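Local coordinates for acyl-coa oxidase (PDB 1W07), which oxidises long- and medium-chain acyl-CoAs to 2-trans-enoyl-CoAs in peroxisomal beta-oxidation, using FAD and passing electrons to oxygen to give hydrogen peroxide, at residues 65-76 against 89-99; 192-202 against 259-267. The protein carries 1 engineered substitution. All coordinates share one frame; numbering follows the deposited sequence.

Contact 1 of 2, residues 65-76 against 89-99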
loop_
_atom_site.group_PDB
_atom_site.type_symbol
_atom_site.label_atom_id
_atom_site.label_comp_id
_atom_site.label_asym_id
_atom_site.label_seq_id
_atom_site.Cartn_x
_atom_site.Cartn_y
_atom_site.Cartn_z
ATOM N N THR B 65 -17.156 -11.312 -17.070
ATOM C CA THR B 65 -17.718 -10.023 -16.661
ATOM C C THR B 65 -18.910 -9.676 -17.550
ATOM O O THR B 65 -19.948 -9.187 -17.067
ATOM C CB THR B 65 -16.660 -8.899 -16.760
ATOM O OG1 THR B 65 -15.601 -9.169 -15.829
ATOM C CG2 THR B 65 -17.281 -7.540 -16.459
ATOM N N LEU B 66 -18.765 -9.913 -18.852
ATOM C CA LEU B 66 -19.855 -9.617 -19.779
ATOM C C LEU B 66 -21.026 -10.515 -19.418
ATOM O O LEU B 66 -22.172 -10.071 -19.432
ATOM C CB LEU B 66 -19.424 -9.864 -21.223
ATOM C CG LEU B 66 -18.260 -8.988 -21.706
ATOM C CD1 LEU B 66 -18.033 -9.229 -23.208
ATOM C CD2 LEU B 66 -18.546 -7.500 -21.393
ATOM N N ARG B 67 -20.737 -11.772 -19.080
ATOM C CA ARG B 67 -21.779 -12.714 -18.692
ATOM C C ARG B 67 -22.520 -12.233 -17.450
ATOM O O ARG B 67 -23.754 -12.228 -17.418
ATOM C CB ARG B 67 -21.188 -14.093 -18.398
ATOM C CG ARG B 67 -22.260 -15.148 -18.132
ATOM C CD ARG B 67 -21.651 -16.448 -17.637
ATOM N NE ARG B 67 -22.662 -17.492 -17.536
ATOM C CZ ARG B 67 -22.601 -18.509 -16.682
ATOM N NH1 ARG B 67 -21.574 -18.624 -15.843
ATOM N NH2 ARG B 67 -23.573 -19.414 -16.661
ATOM N N LYS B 68 -21.771 -11.848 -16.418
ATOM C CA LYS B 68 -22.384 -11.378 -15.171
ATOM C C LYS B 68 -23.253 -10.151 -15.407
ATOM O O LYS B 68 -24.311 -10.020 -14.802
ATOM C CB LYS B 68 -21.321 -11.033 -14.119
ATOM C CG LYS B 68 -20.574 -12.238 -13.555
ATOM C CD LYS B 68 -19.555 -11.819 -12.488
ATOM C CE LYS B 68 -18.920 -13.051 -11.844
ATOM N NZ LYS B 68 -17.866 -12.736 -10.837
ATOM N N CYS B 69 -22.814 -9.248 -16.276
ATOM C CA CYS B 69 -23.606 -8.055 -16.529
ATOM C C CYS B 69 -24.905 -8.404 -17.260
ATOM O O CYS B 69 -25.960 -7.848 -16.963
ATOM C CB CYS B 69 -22.799 -7.037 -17.341
ATOM S SG CYS B 69 -21.435 -6.260 -16.438
ATOM N N ALA B 70 -24.820 -9.331 -18.208
ATOM C CA ALA B 70 -25.986 -9.748 -18.979
ATOM C C ALA B 70 -26.973 -10.463 -18.060
ATOM O O ALA B 70 -28.188 -10.272 -18.153
ATOM C CB ALA B 70 -25.559 -10.669 -20.114
ATOM N N HIS B 71 -26.439 -11.286 -17.169
ATOM C CA HIS B 71 -27.275 -12.014 -16.240
ATOM C C HIS B 71 -27.975 -11.020 -15.318
ATOM O O HIS B 71 -29.127 -11.217 -14.938
ATOM C CB HIS B 71 -26.422 -12.999 -15.438
ATOM C CG HIS B 71 -27.216 -13.891 -14.539
ATOM N ND1 HIS B 71 -28.062 -14.871 -15.013
ATOM C CD2 HIS B 71 -27.313 -13.933 -13.190
ATOM C CE1 HIS B 71 -28.640 -15.483 -13.994
ATOM N NE2 HIS B 71 -28.204 -14.931 -12.875
ATOM N N ALA B 72 -27.270 -9.943 -14.975
ATOM C CA ALA B 72 -27.813 -8.892 -14.109
ATOM C C ALA B 72 -29.015 -8.246 -14.777
ATOM O O ALA B 72 -30.050 -8.051 -14.144
ATOM C CB ALA B 72 -26.754 -7.831 -13.840
ATOM N N PHE B 73 -28.867 -7.899 -16.052
ATOM C CA PHE B 73 -29.955 -7.290 -16.811
ATOM C C PHE B 73 -31.161 -8.221 -16.760
ATOM O O PHE B 73 -32.281 -7.779 -16.510
ATOM C CB PHE B 73 -29.540 -7.081 -18.273
ATOM C CG PHE B 73 -28.360 -6.168 -18.451
ATOM C CD1 PHE B 73 -27.492 -6.339 -19.529
ATOM C CD2 PHE B 73 -28.114 -5.137 -17.552
ATOM C CE1 PHE B 73 -26.394 -5.496 -19.706
ATOM C CE2 PHE B 73 -27.016 -4.286 -17.722
ATOM C CZ PHE B 73 -26.159 -4.466 -18.797
ATOM N N LYS B 74 -30.921 -9.509 -17.000
ATOM C CA LYS B 74 -31.974 -10.517 -16.978
ATOM C C LYS B 74 -32.680 -10.584 -15.633
ATOM O O LYS B 74 -33.913 -10.584 -15.569
ATOM C CB LYS B 74 -31.394 -11.893 -17.304
ATOM C CG LYS B 74 -31.019 -12.073 -18.761
ATOM C CD LYS B 74 -32.207 -12.542 -19.590
ATOM C CE LYS B 74 -32.590 -13.980 -19.241
ATOM N NZ LYS B 74 -33.697 -14.513 -20.089
ATOM N N ARG B 75 -31.900 -10.640 -14.558
ATOM C CA ARG B 75 -32.467 -10.723 -13.217
ATOM C C ARG B 75 -33.293 -9.503 -12.859
ATOM O O ARG B 75 -34.337 -9.626 -12.227
ATOM C CB ARG B 75 -31.357 -10.925 -12.176
ATOM C CG ARG B 75 -30.521 -12.173 -12.409
ATOM C CD ARG B 75 -31.390 -13.419 -12.465
ATOM N NE ARG B 75 -31.948 -13.738 -11.155
ATOM C CZ ARG B 75 -33.116 -14.346 -10.970
ATOM N NH1 ARG B 75 -33.858 -14.707 -12.013
ATOM N NH2 ARG B 75 -33.549 -14.582 -9.740
ATOM N N ILE B 76 -32.830 -8.325 -13.257
ATOM C CA ILE B 76 -33.567 -7.105 -12.952
ATOM C C ILE B 76 -34.946 -7.124 -13.612
ATOM O O ILE B 76 -35.930 -6.643 -13.042
ATOM C CB ILE B 76 -32.803 -5.857 -13.422
ATOM C CG1 ILE B 76 -31.483 -5.733 -12.645
ATOM C CG2 ILE B 76 -33.658 -4.619 -13.217
ATOM C CD1 ILE B 76 -30.578 -4.620 -13.147
ATOM N N LEU B 89 -27.895 -4.481 -6.489
ATOM C CA LEU B 89 -27.541 -5.720 -7.162
ATOM C C LEU B 89 -26.125 -5.597 -7.725
ATOM O O LEU B 89 -25.259 -6.442 -7.472
ATOM C CB LEU B 89 -28.512 -5.992 -8.307
ATOM C CG LEU B 89 -28.331 -7.317 -9.043
ATOM C CD1 LEU B 89 -28.897 -8.456 -8.218
ATOM C CD2 LEU B 89 -29.049 -7.235 -10.361
ATOM N N ARG B 90 -25.891 -4.541 -8.494
ATOM C CA ARG B 90 -24.576 -4.324 -9.082
ATOM C C ARG B 90 -23.532 -4.160 -7.980
ATOM O O ARG B 90 -22.396 -4.618 -8.115
ATOM C CB ARG B 90 -24.579 -3.081 -9.972
ATOM C CG ARG B 90 -25.384 -3.223 -11.262
ATOM C CD ARG B 90 -25.094 -2.060 -12.197
ATOM N NE ARG B 90 -25.619 -0.799 -11.683
ATOM C CZ ARG B 90 -26.883 -0.409 -11.816
ATOM N NH1 ARG B 90 -27.756 -1.178 -12.456
ATOM N NH2 ARG B 90 -27.275 0.746 -11.299
ATOM N N HIS B 91 -23.924 -3.504 -6.892
ATOM C CA HIS B 91 -23.036 -3.283 -5.763
ATOM C C HIS B 91 -22.528 -4.606 -5.200
ATOM O O HIS B 91 -21.320 -4.775 -4.983
ATOM C CB HIS B 91 -23.768 -2.498 -4.675
ATOM C CG HIS B 91 -23.025 -2.410 -3.379
ATOM N ND1 HIS B 91 -21.892 -1.644 -3.218
ATOM C CD2 HIS B 91 -23.247 -3.009 -2.184
ATOM C CE1 HIS B 91 -21.447 -1.769 -1.979
ATOM N NE2 HIS B 91 -22.251 -2.596 -1.330
ATOM N N PHE B 92 -23.433 -5.552 -4.954
ATOM C CA PHE B 92 -22.987 -6.824 -4.406
ATOM C C PHE B 92 -22.326 -7.779 -5.407
ATOM O O PHE B 92 -21.552 -8.641 -5.011
ATOM C CB PHE B 92 -24.131 -7.491 -3.640
ATOM C CG PHE B 92 -24.509 -6.754 -2.381
ATOM C CD1 PHE B 92 -25.699 -6.035 -2.307
ATOM C CD2 PHE B 92 -23.656 -6.754 -1.282
ATOM C CE1 PHE B 92 -26.035 -5.325 -1.156
ATOM C CE2 PHE B 92 -23.983 -6.046 -0.124
ATOM C CZ PHE B 92 -25.170 -5.331 -0.061
ATOM N N ILE B 93 -22.607 -7.614 -6.694
ATOM C CA ILE B 93 -21.959 -8.442 -7.717
ATOM C C ILE B 93 -20.450 -8.153 -7.569
ATOM O O ILE B 93 -19.601 -9.004 -7.863
ATOM C CB ILE B 93 -22.470 -8.073 -9.136
ATOM C CG1 ILE B 93 -23.907 -8.581 -9.305
ATOM C CG2 ILE B 93 -21.554 -8.656 -10.208
ATOM C CD1 ILE B 93 -24.546 -8.199 -10.643
ATOM N N ASP B 94 -20.145 -6.934 -7.118
ATOM C CA ASP B 94 -18.785 -6.512 -6.815
ATOM C C ASP B 94 -17.746 -6.757 -7.909
ATOM O O ASP B 94 -16.683 -7.324 -7.657
ATOM C CB ASP B 94 -18.374 -7.223 -5.526
ATOM C CG ASP B 94 -17.118 -6.652 -4.914
ATOM O OD1 ASP B 94 -16.340 -7.439 -4.341
ATOM O OD2 ASP B 94 -16.921 -5.423 -4.981
ATOM N N GLN B 95 -18.046 -6.340 -9.134
ATOM C CA GLN B 95 -17.094 -6.559 -10.207
ATOM C C GLN B 95 -17.043 -5.397 -11.181
ATOM O O GLN B 95 -17.966 -5.177 -11.955
ATOM C CB GLN B 95 -17.426 -7.867 -10.936
ATOM C CG GLN B 95 -16.367 -8.290 -11.960
ATOM C CD GLN B 95 -16.247 -9.798 -12.092
ATOM O OE1 GLN B 95 -16.220 -10.519 -11.092
ATOM N NE2 GLN B 95 -16.147 -10.282 -13.324
ATOM N N PRO B 96 -15.950 -4.619 -11.142
ATOM C CA PRO B 96 -15.768 -3.462 -12.024
ATOM C C PRO B 96 -16.113 -3.845 -13.464
ATOM O O PRO B 96 -15.567 -4.815 -14.001
ATOM C CB PRO B 96 -14.291 -3.132 -11.843
ATOM C CG PRO B 96 -14.071 -3.477 -10.381
ATOM C CD PRO B 96 -14.777 -4.802 -10.258
ATOM N N ALA B 97 -17.004 -3.080 -14.086
ATOM C CA ALA B 97 -17.445 -3.386 -15.441
ATOM C C ALA B 97 -17.973 -2.138 -16.131
ATOM O O ALA B 97 -18.310 -1.146 -15.483
ATOM C CB ALA B 97 -18.538 -4.462 -15.393
ATOM N N TYR B 98 -18.057 -2.201 -17.454
ATOM C CA TYR B 98 -18.513 -1.084 -18.265
ATOM C C TYR B 98 -19.821 -0.497 -17.773
ATOM O O TYR B 98 -20.060 0.704 -17.900
ATOM C CB TYR B 98 -18.666 -1.528 -19.720
ATOM C CG TYR B 98 -19.814 -2.477 -19.941
ATOM C CD1 TYR B 98 -21.082 -1.999 -20.273
ATOM C CD2 TYR B 98 -19.637 -3.851 -19.834
ATOM C CE1 TYR B 98 -22.141 -2.867 -20.501
ATOM C CE2 TYR B 98 -20.688 -4.732 -20.054
ATOM C CZ TYR B 98 -21.931 -4.242 -20.391
ATOM O OH TYR B 98 -22.962 -5.120 -20.631
ATOM N N VAL B 99 -20.666 -1.355 -17.219
ATOM C CA VAL B 99 -21.959 -0.935 -16.710
ATOM C C VAL B 99 -21.825 0.196 -15.685
ATOM O O VAL B 99 -22.688 1.073 -15.607
ATOM C CB VAL B 99 -22.709 -2.123 -16.050
ATOM C CG1 VAL B 99 -23.962 -1.636 -15.359
ATOM C CG2 VAL B 99 -23.080 -3.154 -17.108
HETATM O O HOH W 1 -22.825 -7.794 -20.922
HETATM O O HOH W 2 -19.641 -11.548 -8.924
HETATM O O HOH W 3 -15.573 -13.360 -12.958
#
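With CG anti to the backbone N (chi1 -172°) and the chain bent at chi2, Gln-95 sets its amide between Thr-65 and the extended side chain of Lys-68. Gln-95 NE2 donates to Thr-65 OG1 (2.8 Å), which lies near the amide plane; Lys-68 NZ reaches Gln-95 OE1 (2.8 Å) from above the carbonyl plane, and Arg-53 is a second donor to OE1. The ammonium also binds Glu-49 O, and a water relays it to Ile-93 O. A leucine in place of Gln-95 would probably leave Thr-65 OG1 without this donor and take an acceptor from both Lys-68 and Arg-53. Beside this polar patch, Thr-65 CG2 presses tightly on Ala-97 CB (3.5 Å), and Cys-69 SG touches Ala-97 CB and Val-99 CG2, lying obliquely to the Tyr-98 ring. Tyr-98 meets Leu-66 CD2 through CE2; its OH comes to the edge of the Phe-73 ring and donates to a water that donates to Leu-66 O. Farther along, Ala-72 CB packs on Ile-93 CD1, and Ile-76 CG1 on Leu-89 CD2. Segments 65-76 and 89-93, at 150°, belong to a helical hairpin of the N-terminal domain, and the turn after it lays the start of helix 98-113 against the first helix.

Contact 2 of 2, residues 192-202 against 259-267; sequences LITNGKDYGIH and SKVTREGEY
Tyr-267 OH is gripped twice, by His-202 NE2 at 3.0 Å and by Ser-259 OG at 2.8 Å, so the tip of the tyrosine ties strand 197-207 to strand 259-261. The hydroxyl lies in the plane of the imidazole, whose rotation is fixed on its other side by His-202 ND1 donating to Gly-200 O. That oxygen also accepts from Leu-192 N, the two donors arriving from opposite faces of its plane. Leu-192 CD1 sits over the centre of one imidazole face and, 3.5 Å from Tyr-267 CE1, at the edge of the phenol ring. CG of Tyr-267 is anti to the backbone N (chi1 -177°), which carries the ring across Tyr-199 toward His-202. The two tyrosines form an offset stack, centroids 4.3 Å apart and planes at 22°; Lys-197 CG lies against the opposite face of Tyr-199, toward its rim. Where the type I' turn 194-197 meets the type I turn 262-265, Thr-194 OG1 donates to Gly-265 O (2.7 Å), and Asn-195 ND2 to Glu-266 OE2 (3.2 Å, 141° at the hydrogen) from above the carboxylate plane. Thr-262 OG1 accepts from Glu-264 N in an ST turn. No backbone-to-backbone bonds join the segments, so side chains hold this loop to the middle-domain hairpin; the bond between exposed Asn-195 and Glu-266 is probably weaker than the threonine bond to Gly-265.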
loop_
_atom_site.group_PDB
_atom_site.type_symbol
_atom_site.label_atom_id
_atom_site.label_comp_id
_atom_site.label_asym_id
_atom_site.label_seq_id
_atom_site.Cartn_x
_atom_site.Cartn_y
_atom_site.Cartn_z
ATOM N N LEU B 192 -13.676 23.070 -28.028
ATOM C CA LEU B 192 -14.680 23.498 -28.997
ATOM C C LEU B 192 -14.073 24.568 -29.912
ATOM O O LEU B 192 -13.699 25.652 -29.462
ATOM C CB LEU B 192 -15.902 24.058 -28.265
ATOM C CG LEU B 192 -17.237 24.099 -29.011
ATOM C CD1 LEU B 192 -18.292 24.699 -28.101
ATOM C CD2 LEU B 192 -17.116 24.915 -30.282
ATOM N N ILE B 193 -13.976 24.255 -31.197
ATOM C CA ILE B 193 -13.416 25.188 -32.158
ATOM C C ILE B 193 -14.463 25.592 -33.196
ATOM O O ILE B 193 -15.058 24.740 -33.862
ATOM C CB ILE B 193 -12.197 24.580 -32.879
ATOM C CG1 ILE B 193 -11.143 24.133 -31.861
ATOM C CG2 ILE B 193 -11.582 25.603 -33.797
ATOM C CD1 ILE B 193 -9.914 23.488 -32.501
ATOM N N THR B 194 -14.695 26.897 -33.309
ATOM C CA THR B 194 -15.656 27.439 -34.265
ATOM C C THR B 194 -15.327 28.908 -34.512
ATOM O O THR B 194 -14.899 29.624 -33.602
ATOM C CB THR B 194 -17.107 27.317 -33.745
ATOM O OG1 THR B 194 -18.016 27.735 -34.769
ATOM C CG2 THR B 194 -17.316 28.178 -32.515
ATOM N N ASN B 195 -15.521 29.353 -35.749
ATOM C CA ASN B 195 -15.223 30.736 -36.112
ATOM C C ASN B 195 -13.763 31.078 -35.812
ATOM O O ASN B 195 -13.448 32.193 -35.401
ATOM C CB ASN B 195 -16.155 31.695 -35.362
ATOM C CG ASN B 195 -17.461 31.935 -36.100
ATOM O OD1 ASN B 195 -18.042 31.014 -36.675
ATOM N ND2 ASN B 195 -17.934 33.175 -36.074
ATOM N N GLY B 196 -12.880 30.105 -36.019
ATOM C CA GLY B 196 -11.463 30.319 -35.780
ATOM C C GLY B 196 -11.104 30.633 -34.341
ATOM O O GLY B 196 -10.080 31.260 -34.072
ATOM N N LYS B 197 -11.934 30.191 -33.406
ATOM C CA LYS B 197 -11.662 30.455 -32.003
ATOM C C LYS B 197 -11.841 29.215 -31.138
ATOM O O LYS B 197 -12.719 28.395 -31.396
ATOM C CB LYS B 197 -12.583 31.565 -31.490
ATOM C CG LYS B 197 -12.329 31.944 -30.038
ATOM C CD LYS B 197 -13.178 33.131 -29.601
ATOM C CE LYS B 197 -12.781 33.604 -28.210
ATOM N NZ LYS B 197 -11.354 34.031 -28.175
ATOM N N ASP B 198 -10.999 29.093 -30.116
ATOM C CA ASP B 198 -11.044 27.982 -29.165
ATOM C C ASP B 198 -11.925 28.418 -27.990
ATOM O O ASP B 198 -11.564 29.333 -27.252
ATOM C CB ASP B 198 -9.629 27.677 -28.654
ATOM C CG ASP B 198 -9.558 26.403 -27.823
ATOM O OD1 ASP B 198 -10.482 26.152 -27.018
ATOM O OD2 ASP B 198 -8.565 25.659 -27.969
ATOM N N TYR B 199 -13.069 27.766 -27.807
ATOM C CA TYR B 199 -13.977 28.125 -26.720
ATOM C C TYR B 199 -13.905 27.224 -25.489
ATOM O O TYR B 199 -14.793 27.253 -24.634
ATOM C CB TYR B 199 -15.422 28.163 -27.230
ATOM C CG TYR B 199 -15.723 29.349 -28.115
ATOM C CD1 TYR B 199 -15.473 29.308 -29.488
ATOM C CD2 TYR B 199 -16.236 30.526 -27.576
ATOM C CE1 TYR B 199 -15.733 30.416 -30.302
ATOM C CE2 TYR B 199 -16.496 31.636 -28.375
ATOM C CZ TYR B 199 -16.244 31.575 -29.733
ATOM O OH TYR B 199 -16.509 32.670 -30.524
ATOM N N GLY B 200 -12.856 26.417 -25.393
ATOM C CA GLY B 200 -12.724 25.551 -24.236
ATOM C C GLY B 200 -13.274 24.144 -24.385
ATOM O O GLY B 200 -13.797 23.757 -25.433
ATOM N N ILE B 201 -13.165 23.384 -23.303
ATOM C CA ILE B 201 -13.603 21.997 -23.266
ATOM C C ILE B 201 -15.117 21.834 -23.197
ATOM O O ILE B 201 -15.774 22.409 -22.333
ATOM C CB ILE B 201 -12.987 21.265 -22.046
ATOM C CG1 ILE B 201 -11.473 21.506 -22.001
ATOM C CG2 ILE B 201 -13.325 19.784 -22.107
ATOM C CD1 ILE B 201 -10.726 21.006 -23.201
ATOM N N HIS B 202 -15.656 21.037 -24.112
ATOM C CA HIS B 202 -17.084 20.752 -24.174
ATOM C C HIS B 202 -17.304 19.261 -24.398
ATOM O O HIS B 202 -16.385 18.543 -24.795
ATOM C CB HIS B 202 -17.743 21.534 -25.313
ATOM C CG HIS B 202 -17.940 22.987 -25.020
ATOM N ND1 HIS B 202 -16.909 23.901 -25.052
ATOM C CD2 HIS B 202 -19.042 23.676 -24.636
ATOM C CE1 HIS B 202 -17.367 25.090 -24.699
ATOM N NE2 HIS B 202 -18.658 24.981 -24.439
ATOM N N SER B 259 -24.317 25.697 -23.499
ATOM C CA SER B 259 -23.608 26.329 -24.609
ATOM C C SER B 259 -24.148 25.822 -25.937
ATOM O O SER B 259 -24.217 24.615 -26.168
ATOM C CB SER B 259 -22.106 26.019 -24.532
ATOM O OG SER B 259 -21.540 26.411 -23.292
ATOM N N LYS B 260 -24.523 26.747 -26.814
ATOM C CA LYS B 260 -25.050 26.387 -28.125
ATOM C C LYS B 260 -24.111 26.822 -29.246
ATOM O O LYS B 260 -23.244 27.672 -29.056
ATOM C CB LYS B 260 -26.420 27.038 -28.357
ATOM C CG LYS B 260 -27.594 26.419 -27.601
ATOM C CD LYS B 260 -27.621 26.824 -26.138
ATOM C CE LYS B 260 -29.029 26.700 -25.554
ATOM N NZ LYS B 260 -29.627 25.344 -25.714
ATOM N N VAL B 261 -24.301 26.217 -30.411
ATOM C CA VAL B 261 -23.522 26.524 -31.599
ATOM C C VAL B 261 -24.494 26.505 -32.767
ATOM O O VAL B 261 -24.822 25.437 -33.296
ATOM C CB VAL B 261 -22.421 25.477 -31.853
ATOM C CG1 VAL B 261 -21.744 25.753 -33.187
ATOM C CG2 VAL B 261 -21.404 25.504 -30.719
ATOM N N THR B 262 -24.963 27.690 -33.155
ATOM C CA THR B 262 -25.920 27.845 -34.250
ATOM C C THR B 262 -25.448 27.197 -35.539
ATOM O O THR B 262 -24.291 26.797 -35.664
ATOM C CB THR B 262 -26.171 29.329 -34.555
ATOM O OG1 THR B 262 -25.033 29.864 -35.245
ATOM C CG2 THR B 262 -26.390 30.107 -33.265
ATOM N N ARG B 263 -26.357 27.113 -36.505
ATOM C CA ARG B 263 -26.055 26.538 -37.810
ATOM C C ARG B 263 -24.978 27.331 -38.540
ATOM O O ARG B 263 -24.316 26.805 -39.433
ATOM C CB ARG B 263 -27.330 26.480 -38.665
ATOM C CG ARG B 263 -28.043 25.141 -38.639
ATOM C CD ARG B 263 -27.955 24.451 -40.002
ATOM N NE ARG B 263 -26.608 24.512 -40.572
ATOM C CZ ARG B 263 -26.280 24.016 -41.763
ATOM N NH1 ARG B 263 -27.194 23.411 -42.513
ATOM N NH2 ARG B 263 -25.038 24.133 -42.215
ATOM N N GLU B 264 -24.808 28.599 -38.167
ATOM C CA GLU B 264 -23.790 29.441 -38.796
ATOM C C GLU B 264 -22.471 29.429 -38.025
ATOM O O GLU B 264 -21.578 30.229 -38.304
ATOM C CB GLU B 264 -24.273 30.885 -38.926
ATOM C CG GLU B 264 -25.386 31.070 -39.930
ATOM C CD GLU B 264 -25.596 32.518 -40.278
ATOM O OE1 GLU B 264 -25.767 33.334 -39.344
ATOM O OE2 GLU B 264 -25.596 32.843 -41.486
ATOM N N GLY B 265 -22.354 28.532 -37.053
ATOM C CA GLY B 265 -21.124 28.438 -36.284
ATOM C C GLY B 265 -20.934 29.485 -35.201
ATOM O O GLY B 265 -19.806 29.753 -34.786
ATOM N N GLU B 266 -22.028 30.075 -34.737
ATOM C CA GLU B 266 -21.958 31.083 -33.695
ATOM C C GLU B 266 -22.033 30.435 -32.319
ATOM O O GLU B 266 -22.934 29.639 -32.048
ATOM C CB GLU B 266 -23.104 32.087 -33.841
ATOM C CG GLU B 266 -22.993 32.987 -35.058
ATOM C CD GLU B 266 -21.753 33.855 -35.024
ATOM O OE1 GLU B 266 -21.499 34.481 -33.972
ATOM O OE2 GLU B 266 -21.035 33.915 -36.045
ATOM N N TYR B 267 -21.081 30.768 -31.455
ATOM C CA TYR B 267 -21.057 30.233 -30.103
ATOM C C TYR B 267 -21.936 31.131 -29.255
ATOM O O TYR B 267 -21.610 32.300 -29.047
ATOM C CB TYR B 267 -19.633 30.245 -29.535
ATOM C CG TYR B 267 -19.532 29.624 -28.154
ATOM C CD1 TYR B 267 -19.506 28.241 -27.994
ATOM C CD2 TYR B 267 -19.496 30.419 -27.006
ATOM C CE1 TYR B 267 -19.446 27.659 -26.727
ATOM C CE2 TYR B 267 -19.441 29.848 -25.732
ATOM C CZ TYR B 267 -19.415 28.463 -25.604
ATOM O OH TYR B 267 -19.346 27.874 -24.359
#

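Contact 1 closes before contact 2 opens along the chain; their centres are 39 Å apart and their nearest atoms about 19 Å, so they do not touch. Contact 1 belongs to the helical N-terminal domain, joining helix 58-78 to helices 83-93 and 98-113, and the second subunit packs on Phe-73 and Tyr-98. Contact 2 lies farther out, where the hairpin of strands 185-194 and 197-207 in the beta-rich middle domain meets the small sheet 259-261/267-269. Each thus ties elements together locally in a different part of the fold. Both are near FAD-binding residues, the side chain of Tyr-98 about 6 Å from Gly-177 and that of His-202 about 10 Å from that of Gln-137, but proximity alone makes neither a cofactor site.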